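Local coordinates for protein alpha,alpha-trehalose-phosphate synthase (UDP-forming) (Burkholderia multivorans, PDB 5UOF) that belongs to glycosyltransferase family 20 and has the GT-B architecture, with two Rossmann-like domains, each a largely parallel sheet flanked by helices, at residues 12-17 and 137-142; 160-165 and 193-198; 165-170 and 200-205; 232-237 and 446-451. One frame throughout, in Å; residues are numbered along the deposited sequence.

Contact 1: residues 12-17 and 137-142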
# COMPACT_ATOMS: atom_id res chain seq x y z
N LEU A 12 -11.10 -11.05 -34.15
CA LEU A 12 -10.63 -10.44 -32.92
C LEU A 12 -11.03 -8.97 -32.94
O LEU A 12 -10.77 -8.26 -33.91
CB LEU A 12 -9.12 -10.57 -32.78
CG LEU A 12 -8.53 -9.97 -31.50
CD1 LEU A 12 -9.06 -10.70 -30.27
CD2 LEU A 12 -7.00 -9.98 -31.56
N ILE A 13 -11.69 -8.53 -31.87
CA ILE A 13 -12.06 -7.14 -31.68
C ILE A 13 -11.17 -6.60 -30.56
O ILE A 13 -11.35 -6.98 -29.40
CB ILE A 13 -13.55 -6.98 -31.32
CG1 ILE A 13 -14.43 -7.83 -32.27
CG2 ILE A 13 -13.97 -5.50 -31.29
CD1 ILE A 13 -14.39 -7.42 -33.73
N VAL A 14 -10.21 -5.76 -30.91
CA VAL A 14 -9.36 -5.11 -29.92
C VAL A 14 -10.02 -3.79 -29.52
O VAL A 14 -10.40 -2.99 -30.38
CB VAL A 14 -7.95 -4.87 -30.48
CG1 VAL A 14 -7.19 -3.90 -29.59
CG2 VAL A 14 -7.19 -6.20 -30.59
N VAL A 15 -10.14 -3.57 -28.21
CA VAL A 15 -10.69 -2.33 -27.66
C VAL A 15 -9.61 -1.72 -26.78
O VAL A 15 -9.17 -2.34 -25.80
CB VAL A 15 -11.97 -2.59 -26.86
CG1 VAL A 15 -12.49 -1.30 -26.24
CG2 VAL A 15 -13.04 -3.22 -27.75
N SER A 16 -9.16 -0.50 -27.12
CA SER A 16 -8.11 0.15 -26.35
C SER A 16 -8.26 1.66 -26.41
O SER A 16 -9.20 2.20 -27.02
CB SER A 16 -6.72 -0.26 -26.85
OG SER A 16 -6.43 0.34 -28.10
N ASN A 17 -7.29 2.36 -25.80
CA ASN A 17 -7.40 3.81 -25.62
C ASN A 17 -7.34 4.54 -26.96
O ASN A 17 -8.07 5.52 -27.16
CB ASN A 17 -6.29 4.34 -24.72
CG ASN A 17 -6.34 3.78 -23.31
OD1 ASN A 17 -7.41 3.54 -22.77
ND2 ASN A 17 -5.17 3.58 -22.72
N TRP A 137 -11.26 -8.22 -26.99
CA TRP A 137 -10.08 -8.09 -26.12
C TRP A 137 -9.93 -6.64 -25.70
O TRP A 137 -9.53 -5.79 -26.51
CB TRP A 137 -8.84 -8.59 -26.85
CG TRP A 137 -7.64 -8.76 -25.95
CD1 TRP A 137 -7.57 -8.52 -24.61
CD2 TRP A 137 -6.34 -9.20 -26.35
NE1 TRP A 137 -6.30 -8.79 -24.14
CE2 TRP A 137 -5.53 -9.22 -25.19
CE3 TRP A 137 -5.78 -9.60 -27.57
CZ2 TRP A 137 -4.20 -9.60 -25.22
CZ3 TRP A 137 -4.44 -9.98 -27.60
CH2 TRP A 137 -3.68 -9.98 -26.43
N VAL A 138 -10.22 -6.35 -24.42
CA VAL A 138 -10.20 -5.00 -23.85
C VAL A 138 -8.89 -4.79 -23.10
O VAL A 138 -8.46 -5.65 -22.32
CB VAL A 138 -11.40 -4.80 -22.91
CG1 VAL A 138 -11.41 -3.39 -22.32
CG2 VAL A 138 -12.71 -5.11 -23.65
N HIS A 139 -8.28 -3.61 -23.28
CA HIS A 139 -6.96 -3.34 -22.72
C HIS A 139 -6.98 -2.22 -21.69
O HIS A 139 -7.34 -1.08 -21.99
CB HIS A 139 -5.97 -3.00 -23.83
CG HIS A 139 -5.59 -4.21 -24.62
ND1 HIS A 139 -4.47 -4.96 -24.33
CD2 HIS A 139 -6.24 -4.86 -25.61
CE1 HIS A 139 -4.43 -6.00 -25.14
NE2 HIS A 139 -5.49 -5.96 -25.93
N ASP A 140 -6.59 -2.59 -20.46
CA ASP A 140 -6.09 -1.71 -19.41
C ASP A 140 -7.16 -0.94 -18.63
O ASP A 140 -8.36 -1.00 -18.94
CB ASP A 140 -5.06 -0.73 -19.96
CG ASP A 140 -3.90 -0.50 -18.99
OD1 ASP A 140 -3.84 -1.22 -17.96
OD2 ASP A 140 -3.06 0.38 -19.24
N TYR A 141 -6.70 -0.20 -17.62
CA TYR A 141 -7.55 0.22 -16.52
C TYR A 141 -8.58 1.29 -16.89
O TYR A 141 -9.59 1.41 -16.18
CB TYR A 141 -6.67 0.69 -15.35
CG TYR A 141 -5.82 1.90 -15.67
CD1 TYR A 141 -4.61 1.77 -16.35
CD2 TYR A 141 -6.24 3.18 -15.30
CE1 TYR A 141 -3.85 2.89 -16.66
CE2 TYR A 141 -5.48 4.29 -15.59
CZ TYR A 141 -4.29 4.14 -16.27
OH TYR A 141 -3.54 5.26 -16.56
N HIS A 142 -8.35 2.07 -17.95
CA HIS A 142 -9.36 3.06 -18.35
C HIS A 142 -10.64 2.40 -18.81
O HIS A 142 -11.70 3.05 -18.82
CB HIS A 142 -8.85 3.96 -19.48
CG HIS A 142 -7.65 4.79 -19.14
ND1 HIS A 142 -7.72 5.91 -18.34
CD2 HIS A 142 -6.36 4.69 -19.53
CE1 HIS A 142 -6.52 6.45 -18.23
NE2 HIS A 142 -5.68 5.73 -18.94
O HOH W 1 -7.46 1.37 -20.86
O HOH W 2 -5.73 0.71 -23.89
O HOH W 3 -3.90 2.55 -20.31

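Contact 2: residues 160-165 and 193-198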
# COMPACT_ATOMS: atom_id res chain seq x y z
N GLY A 160 -12.28 -10.74 -23.13
CA GLY A 160 -11.11 -10.82 -22.27
C GLY A 160 -10.63 -9.44 -21.88
O GLY A 160 -10.80 -8.47 -22.62
N PHE A 161 -10.00 -9.37 -20.71
CA PHE A 161 -9.41 -8.13 -20.21
C PHE A 161 -7.94 -8.40 -19.94
O PHE A 161 -7.59 -9.47 -19.44
CB PHE A 161 -10.10 -7.68 -18.89
CG PHE A 161 -9.58 -6.37 -18.34
CD1 PHE A 161 -9.82 -5.17 -19.01
CD2 PHE A 161 -8.90 -6.33 -17.13
CE1 PHE A 161 -9.35 -3.96 -18.49
CE2 PHE A 161 -8.43 -5.13 -16.61
CZ PHE A 161 -8.66 -3.95 -17.28
N PHE A 162 -7.08 -7.45 -20.30
CA PHE A 162 -5.69 -7.50 -19.86
C PHE A 162 -5.33 -6.20 -19.16
O PHE A 162 -5.45 -5.12 -19.74
CB PHE A 162 -4.71 -7.76 -21.01
CG PHE A 162 -3.30 -7.98 -20.52
CD1 PHE A 162 -2.95 -9.20 -19.98
CD2 PHE A 162 -2.37 -6.95 -20.50
CE1 PHE A 162 -1.68 -9.41 -19.46
CE2 PHE A 162 -1.09 -7.15 -20.01
CZ PHE A 162 -0.74 -8.39 -19.48
N LEU A 163 -4.89 -6.32 -17.91
CA LEU A 163 -4.44 -5.18 -17.12
C LEU A 163 -2.94 -5.00 -17.31
O LEU A 163 -2.15 -5.90 -16.99
CB LEU A 163 -4.76 -5.41 -15.64
CG LEU A 163 -4.52 -4.20 -14.74
CD1 LEU A 163 -5.55 -3.09 -15.07
CD2 LEU A 163 -4.63 -4.65 -13.28
N HIS A 164 -2.54 -3.84 -17.84
CA HIS A 164 -1.12 -3.60 -18.09
C HIS A 164 -0.37 -3.08 -16.87
O HIS A 164 0.86 -3.18 -16.82
CB HIS A 164 -0.96 -2.61 -19.24
CG HIS A 164 -1.44 -3.13 -20.55
ND1 HIS A 164 -0.59 -3.36 -21.62
CD2 HIS A 164 -2.68 -3.48 -20.97
CE1 HIS A 164 -1.29 -3.83 -22.64
NE2 HIS A 164 -2.56 -3.90 -22.28
N ILE A 165 -1.08 -2.55 -15.88
CA ILE A 165 -0.48 -2.00 -14.66
C ILE A 165 -0.62 -3.05 -13.55
O ILE A 165 -1.27 -4.08 -13.77
CB ILE A 165 -1.14 -0.66 -14.29
CG1 ILE A 165 -2.62 -0.85 -13.96
CG2 ILE A 165 -0.98 0.33 -15.44
CD1 ILE A 165 -3.23 0.37 -13.33
N GLY A 193 -6.76 -11.15 -17.50
CA GLY A 193 -5.33 -11.38 -17.56
C GLY A 193 -4.55 -10.28 -16.88
O GLY A 193 -4.95 -9.11 -16.90
N PHE A 194 -3.43 -10.68 -16.28
CA PHE A 194 -2.56 -9.80 -15.51
C PHE A 194 -1.12 -9.96 -15.98
O PHE A 194 -0.76 -10.92 -16.66
CB PHE A 194 -2.64 -10.12 -14.01
CG PHE A 194 -4.02 -9.95 -13.45
CD1 PHE A 194 -4.43 -8.72 -12.97
CD2 PHE A 194 -4.90 -11.02 -13.41
CE1 PHE A 194 -5.71 -8.56 -12.46
CE2 PHE A 194 -6.18 -10.87 -12.91
CZ PHE A 194 -6.58 -9.63 -12.42
N GLN A 195 -0.28 -9.00 -15.57
CA GLN A 195 1.13 -9.07 -15.96
C GLN A 195 1.85 -10.22 -15.25
O GLN A 195 2.61 -10.97 -15.89
CB GLN A 195 1.83 -7.74 -15.67
CG GLN A 195 1.37 -6.58 -16.59
CD GLN A 195 2.12 -6.54 -17.94
OE1 GLN A 195 2.66 -7.54 -18.41
NE2 GLN A 195 2.15 -5.35 -18.54
N THR A 196 1.66 -10.37 -13.93
CA THR A 196 2.47 -11.31 -13.16
C THR A 196 1.60 -12.21 -12.30
O THR A 196 0.43 -11.92 -12.07
CB THR A 196 3.47 -10.59 -12.25
OG1 THR A 196 2.77 -9.89 -11.21
CG2 THR A 196 4.34 -9.60 -13.04
N ASP A 197 2.20 -13.31 -11.83
CA ASP A 197 1.49 -14.19 -10.91
C ASP A 197 1.04 -13.44 -9.66
O ASP A 197 -0.04 -13.73 -9.13
CB ASP A 197 2.37 -15.38 -10.51
CG ASP A 197 1.59 -16.47 -9.80
OD1 ASP A 197 0.68 -17.06 -10.42
OD2 ASP A 197 1.88 -16.73 -8.61
N ALA A 198 1.83 -12.48 -9.20
CA ALA A 198 1.47 -11.73 -8.01
C ALA A 198 0.20 -10.92 -8.24
O ALA A 198 -0.66 -10.84 -7.35
CB ALA A 198 2.62 -10.81 -7.59
O HOH W 4 -1.53 -6.78 -14.35

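Contact 3: residues 165-170 and 200-205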
# COMPACT_ATOMS: atom_id res chain seq x y z
N ILE A 165 -1.08 -2.55 -15.88
CA ILE A 165 -0.48 -2.00 -14.66
C ILE A 165 -0.62 -3.05 -13.55
O ILE A 165 -1.27 -4.08 -13.77
CB ILE A 165 -1.14 -0.66 -14.29
CG1 ILE A 165 -2.62 -0.85 -13.96
CG2 ILE A 165 -0.98 0.33 -15.44
CD1 ILE A 165 -3.23 0.37 -13.33
N PRO A 166 -0.01 -2.86 -12.38
CA PRO A 166 -0.16 -3.85 -11.30
C PRO A 166 -1.60 -3.96 -10.84
O PRO A 166 -2.42 -3.07 -11.05
CB PRO A 166 0.73 -3.29 -10.18
CG PRO A 166 1.70 -2.34 -10.89
CD PRO A 166 0.84 -1.73 -11.97
N PHE A 167 -1.92 -5.10 -10.23
CA PHE A 167 -3.18 -5.20 -9.49
C PHE A 167 -2.84 -5.31 -8.01
O PHE A 167 -2.17 -6.27 -7.61
CB PHE A 167 -4.04 -6.37 -9.94
CG PHE A 167 -5.45 -6.28 -9.44
CD1 PHE A 167 -6.36 -5.47 -10.09
CD2 PHE A 167 -5.85 -6.96 -8.30
CE1 PHE A 167 -7.67 -5.34 -9.61
CE2 PHE A 167 -7.16 -6.85 -7.83
CZ PHE A 167 -8.07 -6.04 -8.49
N PRO A 168 -3.27 -4.35 -7.19
CA PRO A 168 -2.84 -4.33 -5.79
C PRO A 168 -3.53 -5.40 -4.96
O PRO A 168 -4.64 -5.85 -5.25
CB PRO A 168 -3.23 -2.93 -5.33
CG PRO A 168 -4.46 -2.61 -6.15
CD PRO A 168 -4.24 -3.28 -7.50
N SER A 169 -2.83 -5.80 -3.88
CA SER A 169 -3.40 -6.73 -2.91
C SER A 169 -4.66 -6.12 -2.26
O SER A 169 -4.85 -4.90 -2.29
CB SER A 169 -2.36 -7.07 -1.86
OG SER A 169 -1.90 -5.89 -1.22
N PRO A 170 -5.53 -6.96 -1.69
CA PRO A 170 -6.85 -6.44 -1.26
C PRO A 170 -6.77 -5.30 -0.26
O PRO A 170 -7.55 -4.35 -0.35
CB PRO A 170 -7.53 -7.68 -0.66
CG PRO A 170 -6.88 -8.84 -1.33
CD PRO A 170 -5.46 -8.43 -1.59
N ARG A 200 -2.17 -11.68 -10.46
CA ARG A 200 -3.22 -12.69 -10.50
C ARG A 200 -3.63 -13.13 -9.10
O ARG A 200 -4.82 -13.28 -8.81
CB ARG A 200 -2.73 -13.89 -11.33
CG ARG A 200 -3.71 -15.05 -11.40
CD ARG A 200 -3.00 -16.38 -11.68
NE ARG A 200 -2.05 -16.71 -10.62
CZ ARG A 200 -2.40 -17.16 -9.42
NH1 ARG A 200 -3.68 -17.34 -9.11
NH2 ARG A 200 -1.46 -17.42 -8.51
N GLN A 201 -2.64 -13.35 -8.22
CA GLN A 201 -2.95 -13.80 -6.87
C GLN A 201 -3.64 -12.71 -6.06
O GLN A 201 -4.49 -13.03 -5.22
CB GLN A 201 -1.68 -14.25 -6.15
CG GLN A 201 -1.96 -14.94 -4.82
CD GLN A 201 -2.71 -16.25 -4.98
OE1 GLN A 201 -2.25 -17.15 -5.70
NE2 GLN A 201 -3.85 -16.38 -4.31
N ALA A 202 -3.28 -11.44 -6.27
CA ALA A 202 -3.95 -10.36 -5.56
C ALA A 202 -5.44 -10.33 -5.88
O ALA A 202 -6.28 -10.16 -4.98
CB ALA A 202 -3.32 -9.01 -5.92
N PHE A 203 -5.79 -10.50 -7.15
CA PHE A 203 -7.19 -10.54 -7.55
C PHE A 203 -7.88 -11.77 -6.95
O PHE A 203 -8.98 -11.67 -6.40
CB PHE A 203 -7.27 -10.55 -9.08
CG PHE A 203 -8.67 -10.59 -9.62
CD1 PHE A 203 -9.48 -9.46 -9.58
CD2 PHE A 203 -9.17 -11.75 -10.20
CE1 PHE A 203 -10.77 -9.50 -10.09
CE2 PHE A 203 -10.46 -11.79 -10.72
CZ PHE A 203 -11.27 -10.66 -10.66
N THR A 204 -7.23 -12.93 -7.05
CA THR A 204 -7.78 -14.16 -6.49
C THR A 204 -7.98 -14.02 -4.98
O THR A 204 -9.01 -14.46 -4.45
CB THR A 204 -6.86 -15.33 -6.82
OG1 THR A 204 -6.75 -15.46 -8.24
CG2 THR A 204 -7.42 -16.62 -6.26
N ASP A 205 -7.01 -13.42 -4.29
CA ASP A 205 -7.13 -13.19 -2.86
C ASP A 205 -8.38 -12.38 -2.53
O ASP A 205 -9.09 -12.68 -1.57
CB ASP A 205 -5.90 -12.47 -2.32
CG ASP A 205 -4.71 -13.40 -2.11
OD1 ASP A 205 -4.87 -14.63 -2.21
OD2 ASP A 205 -3.61 -12.88 -1.85
O HOH W 5 -6.92 -7.40 -4.45

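Contact 4: residues 232-237 and 446-451. With EDO (1,2-ethanediol), chain G.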
# COMPACT_ATOMS: atom_id res chain seq x y z
N ALA A 232 -1.88 -15.02 -15.66
CA ALA A 232 -0.82 -14.06 -15.92
C ALA A 232 -0.28 -14.26 -17.32
O ALA A 232 -0.04 -15.41 -17.74
CB ALA A 232 0.32 -14.19 -14.90
N TYR A 233 -0.11 -13.16 -18.06
CA TYR A 233 0.42 -13.15 -19.42
C TYR A 233 1.45 -12.03 -19.49
O TYR A 233 1.16 -10.94 -19.98
CB TYR A 233 -0.67 -12.91 -20.47
CG TYR A 233 -1.93 -13.74 -20.36
CD1 TYR A 233 -2.92 -13.43 -19.44
CD2 TYR A 233 -2.16 -14.82 -21.21
CE1 TYR A 233 -4.08 -14.18 -19.34
CE2 TYR A 233 -3.32 -15.58 -21.14
CZ TYR A 233 -4.28 -15.25 -20.20
OH TYR A 233 -5.43 -15.99 -20.10
N PRO A 234 2.65 -12.24 -18.93
CA PRO A 234 3.66 -11.16 -18.92
C PRO A 234 4.03 -10.73 -20.33
O PRO A 234 4.35 -11.55 -21.19
CB PRO A 234 4.85 -11.80 -18.19
CG PRO A 234 4.61 -13.28 -18.22
CD PRO A 234 3.10 -13.43 -18.19
N ILE A 235 3.98 -9.42 -20.58
CA ILE A 235 4.25 -8.88 -21.91
C ILE A 235 5.75 -8.84 -22.15
O ILE A 235 6.51 -8.28 -21.35
CB ILE A 235 3.64 -7.47 -22.06
CG1 ILE A 235 2.11 -7.53 -21.99
CG2 ILE A 235 4.09 -6.83 -23.38
CD1 ILE A 235 1.43 -6.19 -22.28
N GLY A 236 6.18 -9.40 -23.28
CA GLY A 236 7.58 -9.40 -23.65
C GLY A 236 7.86 -8.50 -24.84
O GLY A 236 7.08 -7.61 -25.19
N VAL A 237 9.02 -8.74 -25.46
CA VAL A 237 9.47 -7.96 -26.60
C VAL A 237 9.92 -8.93 -27.69
O VAL A 237 9.76 -10.14 -27.55
CB VAL A 237 10.62 -7.00 -26.21
CG1 VAL A 237 10.16 -6.04 -25.12
CG2 VAL A 237 11.84 -7.80 -25.76
N ARG A 446 13.74 -14.62 -24.80
CA ARG A 446 13.45 -15.38 -26.01
C ARG A 446 12.36 -16.42 -25.79
O ARG A 446 11.67 -16.80 -26.74
CB ARG A 446 14.72 -16.05 -26.52
CG ARG A 446 15.70 -15.09 -27.17
CD ARG A 446 16.96 -15.82 -27.60
NE ARG A 446 17.80 -14.99 -28.45
CZ ARG A 446 19.13 -15.10 -28.53
NH1 ARG A 446 19.77 -16.00 -27.80
NH2 ARG A 446 19.81 -14.29 -29.33
N ALA A 447 12.21 -16.91 -24.56
CA ALA A 447 11.20 -17.91 -24.25
C ALA A 447 9.84 -17.30 -23.94
O ALA A 447 8.85 -18.03 -23.89
CB ALA A 447 11.64 -18.78 -23.08
N ASN A 448 9.78 -15.99 -23.74
CA ASN A 448 8.52 -15.29 -23.54
C ASN A 448 8.55 -14.01 -24.38
O ASN A 448 8.45 -12.89 -23.88
CB ASN A 448 8.29 -14.96 -22.06
CG ASN A 448 7.00 -14.21 -21.85
OD1 ASN A 448 6.02 -14.46 -22.56
ND2 ASN A 448 6.99 -13.27 -20.90
N ASP A 449 8.71 -14.18 -25.70
CA ASP A 449 8.70 -12.99 -26.54
C ASP A 449 7.26 -12.52 -26.74
O ASP A 449 6.30 -13.15 -26.28
CB ASP A 449 9.46 -13.25 -27.86
CG ASP A 449 8.70 -14.12 -28.88
OD1 ASP A 449 7.48 -14.31 -28.79
OD2 ASP A 449 9.36 -14.61 -29.81
N LEU A 450 7.11 -11.37 -27.40
CA LEU A 450 5.81 -10.71 -27.46
C LEU A 450 4.74 -11.61 -28.07
O LEU A 450 3.54 -11.45 -27.76
CB LEU A 450 5.94 -9.41 -28.25
CG LEU A 450 4.70 -8.52 -28.42
CD1 LEU A 450 4.05 -8.23 -27.06
CD2 LEU A 450 5.10 -7.21 -29.08
N SER A 451 5.12 -12.55 -28.94
CA SER A 451 4.12 -13.43 -29.53
C SER A 451 3.49 -14.36 -28.50
O SER A 451 2.37 -14.82 -28.71
CB SER A 451 4.73 -14.25 -30.67
OG SER A 451 5.49 -15.33 -30.17
C1 EDO G . 7.88 -18.04 -28.76
O1 EDO G . 8.52 -17.24 -29.76
C2 EDO G . 8.74 -18.08 -27.50
O2 EDO G . 9.00 -16.75 -27.03
O HOH W 6 5.02 -11.92 -24.18
O HOH W 7 3.43 -14.03 -21.90
O HOH W 8 10.79 -10.84 -24.41

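Contact 1: residues 12-17 and 137-142
L12 and W137 both turn CG anti to the backbone N (chi1 -179° and -169°). From there L12 CD1 reaches W137 CB at 4.0 Å, while L12 CD2 lies at the edge of the indole near CE3. Strands 12-16 and 137-139 lie side by side and parallel in the Rossmann-like sheet of the N-terminal domain of this GT-B protein. V14 pairs with W137 and V15 with V138. Three backbone bonds hold the register: W137 N to I13 O (2.7 Å), V15 N to W137 O (2.9 Å) and H139 N to V15 O (3.0 Å). On the sheet face opposite to W137, V15 CB packs on V138 CG2 at 4.1 Å. H139 NE2 lies over the centre of the W137 ring; H139 ND1 is hydrogen-bonded to H164. Past the strand end the chains part and three waters bridge them. One water donates both to N17 OD1 and to H139 O, a second joins N17 N to H139 O, and a third links N17 ND2 to D140 OD2. N17 OD1 is also bonded to Y85. The N17 amide stands 76° from the H142 ring plane, with N17 ND2 3.6 Å from H142 CD2.

Contact 2: residues 160-165 and 193-198
Q195 reaches across to F162, L163 and H164 with most of its side chain. Beyond CB, CG is placed beside the backbone N (chi1 -69°) and lies 3.4 Å from H164 O, with L163 O also close. The chain then bends at chi2 (-85°), and CD comes 3.7 Å from F162 CZ. OE1 sits at the edge of the F162 ring, near its plane, and accepts from I235 N. NE2 donates to H164 O at 3.1 Å in a nearly straight bond that lies in the amide plane. Both ends of the amide are thus held, which fixes its rotation; it stands 77° from the plane of the F162 ring. F162 CE1 also approaches F194 O at 3.3 Å. Along the backbones, G193 N donates to F161 O (2.7 Å) and L163 N to G193 O (3.0 Å). A water accepts from Q195 N beside L163 O and I165 O. L163 CD2 meets the edge of the F194 ring. The segments end parallel strands 159-162 and 191-194, adjacent in the N-terminal Rossmann-like sheet and joined by a helical beta-alpha-beta crossover. Strand 135-139 flanks the first, strand 226-232 the second, and T196 N-caps helix 197-209.

Contact 3: residues 165-170 and 200-205
F167 and F203 form a T-shaped pair: the edge of F203 points at the face of F167. Their planes are 79° apart and their centroids 5.6 Å apart. F203 leads with CD1, 3.9 Å from F167 CZ. F167 CE2 also lies against the helix backbone, 3.7 Å from F203 CA. A202 CB sits at the F167 edge, near the ring plane and 4.0 Å from CD2. That methyl also touches two carbonyl oxygens, F167 O at 3.4 Å and P168 O. One turn along the helix, D205 CB lies 3.9 Å from P170 CG, and the two side chains cross at a slant. No direct hydrogen bond joins the segments; a water donates to both P168 O and A202 O, at 2.9 Å each. D205 OD1 accepts from Q201 NE2, and D205 OD2 forms a salt bridge with R209 of the second subunit, so this contact reaches into the dimer interface. The loop of 165-170 leaves strand 159-162 and leads into helix 170-173. It runs between helix 197-209 and helix 89-98, whose F98 meets F167. M186 of helix 179-186 touches both phenylalanines, and V230 of strand 226-232 touches F203.

Contact 4: residues 232-237 and 446-451
The break between helix 431-447 and helix 450-472 is where N448 and L450 meet the loop of P234 to V237 that follows strand 226-232. At the start of the second helix, L450 N donates to V237 O at 2.9 Å, from a position about 50° out of the carbonyl plane. N448 leaves the first helix and extends its side chain, with CG anti to the backbone N (chi1 179°). Its ND2 donates to P234 O at 3.2 Å, lies 3.6 Å from P234 CG, and is also bonded to E404. The asparagine and proline side chains cross at about a right angle. G236 has no side chain, and its CA comes within 3.6 Å of N448 O. In GT-B proteins the C-terminal helical end crosses back to the N-terminal domain, and here helix 450-472 does so. Strand 226-232 belongs to the N-terminal sheet, and W453 and F457 of helix 450-472 pack against the loop. The side chains of L450 and I235 lie side by side, pointing the same way, with L450 CD1 3.9 Å from I235 CG2. G236 N donates to one water between the segments and V237 N to another. D449 is the N-cap of helix 450-472: its OD1 accepts from S451 N at 2.9 Å, from above the carboxylate plane. A 1,2-ethanediol, probably from the crystallisation liquor, bridges the helix break. Its O2 accepts from D449 N and donates to R446 O, and its O1 donates to D449 OD2 at 2.8 Å.

In the fold
All four contacts belong to the N-terminal Rossmann-like half of the GT-B fold or to its edge with the C-terminal half. Contacts 1 and 2 lie in one sheet, with centres about 12 Å apart; strands 135-139 and 159-162 are neighbours there. Contacts 2 and 3 are about 9 Å apart, share I165, use helix 197-209 and alternate along the chain. Contact 4 lies about 12 Å from contact 2 and touches it where F194 O meets Y233 N. Contact 1 closes before the others open; contact 4 comes last and brings the C-terminal helices back to the strand ends. Contact 3 reaches the second subunit. Contact 2 touches all the others and so joins sheet, domain crossing and dimer side.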